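Local coordinates for protein restriction endonuclease THAI (Thermoplasma acidophilum, PDB 3NDH) that binds its specific DNA sequence as a two-chain restriction endonuclease, intercalating into the duplex without flipping bases, and probably cleaves it with a metal-dependent PD-(D/E)XK active site, at residues R36-S48 against M56-S68. Residues are numbered along the deposited sequence; the frame is centred on the assembly and turned at random. Where two conformers were deposited one is given.
With nucleotides of chain C; nucleotides of chain D.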
loop_
_atom_site.group_PDB
_atom_site.type_symbol
_atom_site.label_atom_id
_atom_site.label_comp_id
_atom_site.label_asym_id
_atom_site.label_seq_id
_atom_site.Cartn_x
_atom_site.Cartn_y
_atom_site.Cartn_z
ATOM N N ARG A 36 20.736 12.902 -2.985
ATOM C CA ARG A 36 19.684 12.282 -3.810
ATOM C C ARG A 36 18.549 11.557 -3.103
ATOM O O ARG A 36 17.538 11.284 -3.748
ATOM C CB ARG A 36 20.317 11.317 -4.830
ATOM C CG ARG A 36 21.363 11.925 -5.737
ATOM C CD ARG A 36 20.836 13.052 -6.558
ATOM N NE ARG A 36 21.721 13.384 -7.663
ATOM C CZ ARG A 36 21.533 14.405 -8.488
ATOM N NH1 ARG A 36 20.531 15.254 -8.310
ATOM N NH2 ARG A 36 22.382 14.604 -9.500
ATOM N N LEU A 37 18.686 11.201 -1.824
ATOM C CA LEU A 37 17.570 10.509 -1.190
ATOM C C LEU A 37 16.281 11.335 -1.227
ATOM O O LEU A 37 15.216 10.781 -1.472
ATOM C CB LEU A 37 17.871 10.022 0.229
ATOM C CG LEU A 37 16.863 9.019 0.782
ATOM C CD1 LEU A 37 16.813 7.703 -0.029
ATOM C CD2 LEU A 37 17.126 8.722 2.250
ATOM N N PRO A 38 16.344 12.652 -0.985
ATOM C CA PRO A 38 15.095 13.415 -1.121
ATOM C C PRO A 38 14.421 13.294 -2.493
ATOM O O PRO A 38 13.210 13.054 -2.565
ATOM C CB PRO A 38 15.533 14.846 -0.789
ATOM C CG PRO A 38 16.711 14.663 0.098
ATOM C CD PRO A 38 17.445 13.495 -0.500
ATOM N N TYR A 39 15.193 13.432 -3.572
ATOM C CA TYR A 39 14.668 13.273 -4.921
ATOM C C TYR A 39 13.993 11.912 -5.128
ATOM O O TYR A 39 12.861 11.830 -5.616
ATOM C CB TYR A 39 15.771 13.519 -5.962
ATOM C CG TYR A 39 15.373 13.187 -7.389
ATOM C CD1 TYR A 39 14.467 13.972 -8.082
ATOM C CD2 TYR A 39 15.848 12.043 -8.004
ATOM C CE1 TYR A 39 14.074 13.625 -9.395
ATOM C CE2 TYR A 39 15.490 11.706 -9.304
ATOM C CZ TYR A 39 14.624 12.498 -9.992
ATOM O OH TYR A 39 14.258 12.157 -11.287
ATOM N N MET A 40 14.682 10.848 -4.733
ATOM C CA MET A 40 14.140 9.498 -4.894
ATOM C C MET A 40 12.852 9.333 -4.094
ATOM O O MET A 40 11.867 8.769 -4.580
ATOM C CB MET A 40 15.150 8.443 -4.456
ATOM C CG MET A 40 16.433 8.499 -5.241
ATOM S SD MET A 40 17.148 6.852 -5.460
ATOM C CE MET A 40 18.785 7.374 -5.956
ATOM N N PHE A 41 12.854 9.827 -2.861
ATOM C CA PHE A 41 11.653 9.760 -2.025
ATOM C C PHE A 41 10.537 10.637 -2.563
ATOM O O PHE A 41 9.359 10.315 -2.371
ATOM C CB PHE A 41 11.984 10.068 -0.571
ATOM C CG PHE A 41 12.395 8.861 0.240
ATOM C CD1 PHE A 41 13.038 7.772 -0.334
ATOM C CD2 PHE A 41 12.121 8.815 1.602
ATOM C CE1 PHE A 41 13.388 6.670 0.441
ATOM C CE2 PHE A 41 12.496 7.743 2.362
ATOM C CZ PHE A 41 13.102 6.649 1.774
ATOM N N GLN A 42 10.879 11.712 -3.259
ATOM C CA GLN A 42 9.854 12.514 -3.900
ATOM C C GLN A 42 9.208 11.748 -5.070
ATOM O O GLN A 42 7.991 11.819 -5.275
ATOM C CB GLN A 42 10.453 13.844 -4.350
ATOM C CG GLN A 42 9.393 14.821 -4.793
ATOM C CD GLN A 42 9.916 16.206 -5.033
ATOM O OE1 GLN A 42 11.048 16.529 -4.685
ATOM N NE2 GLN A 42 9.092 17.039 -5.658
ATOM N N LEU A 43 10.011 11.024 -5.843
ATOM C CA LEU A 43 9.472 10.157 -6.907
ATOM C C LEU A 43 8.562 9.109 -6.281
ATOM O O LEU A 43 7.478 8.844 -6.783
ATOM C CB LEU A 43 10.577 9.479 -7.694
ATOM C CG LEU A 43 11.545 10.364 -8.482
ATOM C CD1 LEU A 43 12.546 9.499 -9.219
ATOM C CD2 LEU A 43 10.816 11.284 -9.438
ATOM N N ALA A 44 8.971 8.526 -5.158
ATOM C CA ALA A 44 8.101 7.548 -4.488
ATOM C C ALA A 44 6.761 8.147 -4.115
ATOM O O ALA A 44 5.703 7.544 -4.330
ATOM C CB ALA A 44 8.781 6.985 -3.256
ATOM N N GLU A 45 6.770 9.339 -3.543
ATOM C CA GLU A 45 5.501 9.947 -3.148
ATOM C C GLU A 45 4.623 10.330 -4.346
ATOM O O GLU A 45 3.392 10.164 -4.299
ATOM C CB GLU A 45 5.703 11.122 -2.187
ATOM C CG GLU A 45 6.364 12.346 -2.740
ATOM C CD GLU A 45 6.095 13.590 -1.901
ATOM O OE1 GLU A 45 6.081 14.697 -2.495
ATOM O OE2 GLU A 45 5.898 13.482 -0.668
ATOM N N LEU A 46 5.253 10.798 -5.426
ATOM C CA LEU A 46 4.517 11.134 -6.637
ATOM C C LEU A 46 3.822 9.924 -7.250
ATOM O O LEU A 46 2.794 10.086 -7.933
ATOM C CB LEU A 46 5.452 11.777 -7.664
ATOM C CG LEU A 46 5.832 13.220 -7.334
ATOM C CD1 LEU A 46 6.943 13.705 -8.237
ATOM C CD2 LEU A 46 4.623 14.099 -7.510
ATOM N N GLU A 47 4.324 8.740 -6.982
ATOM C CA GLU A 47 3.765 7.493 -7.472
ATOM C C GLU A 47 2.849 6.805 -6.455
ATOM O O GLU A 47 2.309 5.747 -6.742
ATOM C CB GLU A 47 4.915 6.575 -7.868
ATOM C CG GLU A 47 5.696 7.209 -9.041
ATOM C CD GLU A 47 6.926 6.476 -9.427
ATOM O OE1 GLU A 47 6.955 5.241 -9.257
ATOM O OE2 GLU A 47 7.849 7.149 -9.952
ATOM N N SER A 48 2.637 7.413 -5.299
ATOM C CA SER A 48 1.907 6.777 -4.217
ATOM C C SER A 48 0.906 7.720 -3.576
ATOM O O SER A 48 0.680 7.643 -2.377
ATOM C CB SER A 48 2.860 6.334 -3.117
ATOM O OG SER A 48 3.928 5.533 -3.599
ATOM N N MET A 56 -0.209 5.445 2.636
ATOM C CA MET A 56 0.652 4.618 3.484
ATOM C C MET A 56 1.539 3.713 2.669
ATOM O O MET A 56 2.685 3.436 3.075
ATOM C CB MET A 56 -0.206 3.751 4.425
ATOM C CG MET A 56 -0.875 4.558 5.503
ATOM S SD MET A 56 -1.943 3.589 6.547
ATOM C CE MET A 56 -0.771 2.586 7.423
ATOM N N GLU A 57 1.058 3.299 1.496
ATOM C CA GLU A 57 1.795 2.400 0.640
ATOM C C GLU A 57 3.073 3.027 0.087
ATOM O O GLU A 57 3.919 2.318 -0.466
ATOM C CB GLU A 57 0.902 1.842 -0.475
ATOM C CG GLU A 57 0.488 2.820 -1.525
ATOM C CD GLU A 57 -0.788 3.581 -1.239
ATOM O OE1 GLU A 57 -1.193 3.722 -0.076
ATOM O OE2 GLU A 57 -1.400 4.075 -2.231
ATOM N N VAL A 58 3.253 4.332 0.234
ATOM C CA VAL A 58 4.551 4.944 -0.086
ATOM C C VAL A 58 5.682 4.240 0.623
ATOM O O VAL A 58 6.791 4.193 0.102
ATOM C CB VAL A 58 4.556 6.459 0.236
ATOM C CG1 VAL A 58 4.606 6.717 1.752
ATOM C CG2 VAL A 58 5.688 7.175 -0.508
ATOM N N GLY A 59 5.435 3.721 1.816
ATOM C CA GLY A 59 6.462 3.032 2.576
ATOM C C GLY A 59 7.024 1.834 1.849
ATOM O O GLY A 59 8.217 1.530 1.939
ATOM N N SER A 60 6.175 1.147 1.102
ATOM C CA SER A 60 6.608 -0.044 0.395
ATOM C C SER A 60 7.557 0.324 -0.742
ATOM O O SER A 60 8.543 -0.360 -1.017
ATOM C CB SER A 60 5.360 -0.783 -0.105
ATOM O OG SER A 60 4.428 -1.052 0.956
ATOM N N LEU A 61 7.294 1.458 -1.386
ATOM C CA LEU A 61 8.164 1.937 -2.431
ATOM C C LEU A 61 9.479 2.541 -1.891
ATOM O O LEU A 61 10.555 2.310 -2.425
ATOM C CB LEU A 61 7.374 2.922 -3.303
ATOM C CG LEU A 61 7.977 3.347 -4.637
ATOM C CD1 LEU A 61 8.492 2.157 -5.467
ATOM C CD2 LEU A 61 6.957 4.159 -5.438
ATOM N N ARG A 62 9.399 3.317 -0.806
ATOM C CA ARG A 62 10.610 3.818 -0.146
ATOM C C ARG A 62 11.505 2.661 0.269
ATOM O O ARG A 62 12.710 2.745 0.174
ATOM C CB ARG A 62 10.203 4.590 1.106
ATOM C CG ARG A 62 9.522 5.911 0.845
ATOM C CD ARG A 62 9.032 6.445 2.173
ATOM N NE ARG A 62 8.268 7.669 2.068
ATOM C CZ ARG A 62 7.418 8.091 3.003
ATOM N NH1 ARG A 62 7.230 7.380 4.090
ATOM N NH2 ARG A 62 6.754 9.221 2.826
ATOM N N GLU A 63 10.909 1.568 0.731
ATOM C CA GLU A 63 11.676 0.382 1.134
ATOM C C GLU A 63 12.479 -0.156 -0.040
ATOM O O GLU A 63 13.655 -0.492 0.124
ATOM C CB GLU A 63 10.730 -0.691 1.641
ATOM C CG GLU A 63 11.396 -1.971 2.130
ATOM C CD GLU A 63 10.401 -3.097 2.065
ATOM O OE1 GLU A 63 9.299 -3.001 2.686
ATOM O OE2 GLU A 63 10.692 -4.076 1.336
ATOM N N ARG A 64 11.874 -0.206 -1.228
ATOM C CA ARG A 64 12.604 -0.631 -2.424
ATOM C C ARG A 64 13.845 0.213 -2.670
ATOM O O ARG A 64 14.891 -0.290 -3.047
ATOM C CB ARG A 64 11.715 -0.577 -3.669
ATOM C CG ARG A 64 10.693 -1.646 -3.736
ATOM C CD ARG A 64 10.201 -1.835 -5.167
ATOM N NE ARG A 64 8.931 -2.508 -5.155
ATOM C CZ ARG A 64 7.864 -2.108 -5.832
ATOM N NH1 ARG A 64 7.925 -1.057 -6.642
ATOM N NH2 ARG A 64 6.749 -2.795 -5.722
ATOM N N ILE A 65 13.698 1.521 -2.466
ATOM C CA ILE A 65 14.784 2.469 -2.663
ATOM C C ILE A 65 15.923 2.183 -1.681
ATOM O O ILE A 65 17.112 2.212 -2.044
ATOM C CB ILE A 65 14.288 3.926 -2.536
ATOM C CG1 ILE A 65 13.402 4.259 -3.740
ATOM C CG2 ILE A 65 15.444 4.907 -2.448
ATOM C CD1 ILE A 65 12.459 5.466 -3.587
ATOM N N ILE A 66 15.584 1.904 -0.424
ATOM C CA ILE A 66 16.611 1.618 0.571
ATOM C C ILE A 66 17.261 0.268 0.303
ATOM O O ILE A 66 18.486 0.142 0.371
ATOM C CB ILE A 66 16.038 1.708 2.011
ATOM C CG1 ILE A 66 15.525 3.127 2.322
ATOM C CG2 ILE A 66 17.060 1.258 3.048
ATOM C CD1 ILE A 66 16.591 4.226 2.220
ATOM N N SER A 67 16.472 -0.753 -0.025
ATOM C CA SER A 67 17.086 -2.036 -0.393
ATOM C C SER A 67 18.030 -1.900 -1.593
ATOM O O SER A 67 19.055 -2.565 -1.672
ATOM C CB SER A 67 16.024 -3.074 -0.706
ATOM O OG SER A 67 15.223 -3.342 0.448
ATOM N N SER A 68 17.653 -1.038 -2.527
ATOM C CA SER A 68 18.459 -0.779 -3.709
ATOM C C SER A 68 19.771 -0.073 -3.388
ATOM O O SER A 68 20.786 -0.287 -4.077
ATOM C CB SER A 68 17.664 0.006 -4.737
ATOM O OG SER A 68 16.554 -0.761 -5.181
ATOM P P DC C 7 6.169 -3.645 6.912
ATOM O OP1 DC C 7 7.612 -3.636 6.651
ATOM O OP2 DC C 7 5.670 -3.649 8.317
ATOM O "O5'" DC C 7 5.515 -2.410 6.154
ATOM C "C5'" DC C 7 6.050 -1.942 4.925
ATOM C "C4'" DC C 7 5.211 -0.796 4.417
ATOM O "O4'" DC C 7 3.854 -1.251 4.263
ATOM C "C3'" DC C 7 5.091 0.391 5.369
ATOM O "O3'" DC C 7 6.251 1.248 5.228
ATOM C "C2'" DC C 7 3.806 1.048 4.878
ATOM C "C1'" DC C 7 3.003 -0.111 4.246
ATOM N N1 DC C 7 1.748 -0.461 4.939
ATOM C C2 DC C 7 0.545 0.037 4.429
ATOM O O2 DC C 7 0.559 0.651 3.350
ATOM N N3 DC C 7 -0.605 -0.171 5.110
ATOM C C4 DC C 7 -0.588 -0.868 6.248
ATOM N N4 DC C 7 -1.737 -0.994 6.919
ATOM C C5 DC C 7 0.612 -1.453 6.755
ATOM C C6 DC C 7 1.749 -1.230 6.073
ATOM P P DG C 8 6.744 2.180 6.459
ATOM O OP1 DG C 8 8.149 2.569 6.184
ATOM O OP2 DG C 8 6.405 1.489 7.732
ATOM O "O5'" DG C 8 5.841 3.492 6.350
ATOM C "C5'" DG C 8 4.638 3.648 7.114
ATOM C "C4'" DG C 8 3.939 4.930 6.717
ATOM O "O4'" DG C 8 2.553 4.911 7.138
ATOM C "C3'" DG C 8 4.527 6.227 7.275
ATOM O "O3'" DG C 8 4.379 7.230 6.254
ATOM C "C2'" DG C 8 3.632 6.494 8.476
ATOM C "C1'" DG C 8 2.284 6.069 7.922
ATOM N N9 DG C 8 1.274 5.713 8.907
ATOM C C8 DG C 8 1.458 5.052 10.101
ATOM N N7 DG C 8 0.345 4.856 10.753
ATOM C C5 DG C 8 -0.632 5.428 9.945
ATOM C C6 DG C 8 -2.041 5.524 10.124
ATOM O O6 DG C 8 -2.730 5.130 11.074
ATOM N N1 DG C 8 -2.648 6.167 9.047
ATOM C C2 DG C 8 -1.986 6.658 7.947
ATOM N N2 DG C 8 -2.744 7.237 7.004
ATOM N N3 DG C 8 -0.678 6.590 7.781
ATOM C C4 DG C 8 -0.071 5.961 8.808
ATOM P P DG D 6 -11.504 3.833 4.541
ATOM O OP1 DG D 6 -12.816 3.666 3.896
ATOM O OP2 DG D 6 -11.103 2.909 5.621
ATOM O "O5'" DG D 6 -10.357 3.817 3.437
ATOM C "C5'" DG D 6 -10.231 4.890 2.506
ATOM C "C4'" DG D 6 -8.935 4.763 1.738
ATOM O "O4'" DG D 6 -7.822 4.844 2.648
ATOM C "C3'" DG D 6 -8.747 3.430 1.022
ATOM O "O3'" DG D 6 -9.337 3.503 -0.276
ATOM C "C2'" DG D 6 -7.238 3.318 0.920
ATOM C "C1'" DG D 6 -6.759 4.005 2.196
ATOM N N9 DG D 6 -6.385 3.134 3.307
ATOM C C8 DG D 6 -7.138 2.869 4.420
ATOM N N7 DG D 6 -6.511 2.135 5.295
ATOM C C5 DG D 6 -5.277 1.890 4.718
ATOM C C6 DG D 6 -4.164 1.182 5.217
ATOM O O6 DG D 6 -4.029 0.650 6.321
ATOM N N1 DG D 6 -3.119 1.149 4.299
ATOM C C2 DG D 6 -3.135 1.738 3.064
ATOM N N2 DG D 6 -2.026 1.575 2.329
ATOM N N3 DG D 6 -4.163 2.434 2.594
ATOM C C4 DG D 6 -5.191 2.470 3.471
HETATM O O HOH W 1 8.634 9.876 0.272
HETATM O O HOH W 2 6.507 11.633 1.032
#
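Arg62 lays its aliphatic chain across one face of the Phe41 ring: Arg62 CG stands 3.7 Å from the centroid of the Phe41 ring and 9° off its normal, a CH-pi contact. Leu37 CG covers the opposite face toward the rim, while Ile65 CG2 meets the ring edge in plane. With an alanine here in place of Phe41, Leu37 and the Arg62 methylenes lose the ring between them, and a gap would probably open there. Tight packing continues along the axis, where two knobs fit into holes: Ala44 among Val58, Leu61, Arg62 and Ile65, and Ile65 among Leu37, Met40, Phe41 and Ala44. With CG1 anti to its own carbonyl carbon (chi1 -70°), Ile65 brings CD1 to 3.5 Å from Met40 O. At the chain turn Ser48 OG bonds back to Ala44 O at 2.8 Å, and Ser48 CB rests 3.8 Å from Val58 CB.

No hydrogen bond runs directly between segments 36-48 and 56-68; on the polar flank one water links Phe41 O to Arg62 NE, another Glu45 OE2 to Arg62 NH2. Both lie at the guanidinium edge, whereas Val58 CG1 covers a face. Arg62 NH1 makes a salt bridge to a DNA phosphate and a hydrogen bond to Thr103 OG1. The loose margin is partly exposed: Leu61 CD2 is 4.0 Å from Glu47 OE1, and Glu47 salt-bridges Arg217 of the second subunit. Met56 lies between two bases of chain C, SD 3.4 Å from DG8 C2 and CE 3.6 Å from DC7 N3, consistent with intercalation. The axes of helices 36-46 and 58-68 approach to 9.0 Å, at 147° between N-to-C directions: a roughly antiparallel helical hairpin, joined through the short two-stranded sheet, that packs Phe41 on Val139 and Ile141, and Ile66 on Ile101, of the central sheet of a PD-(D/E)XK nuclease.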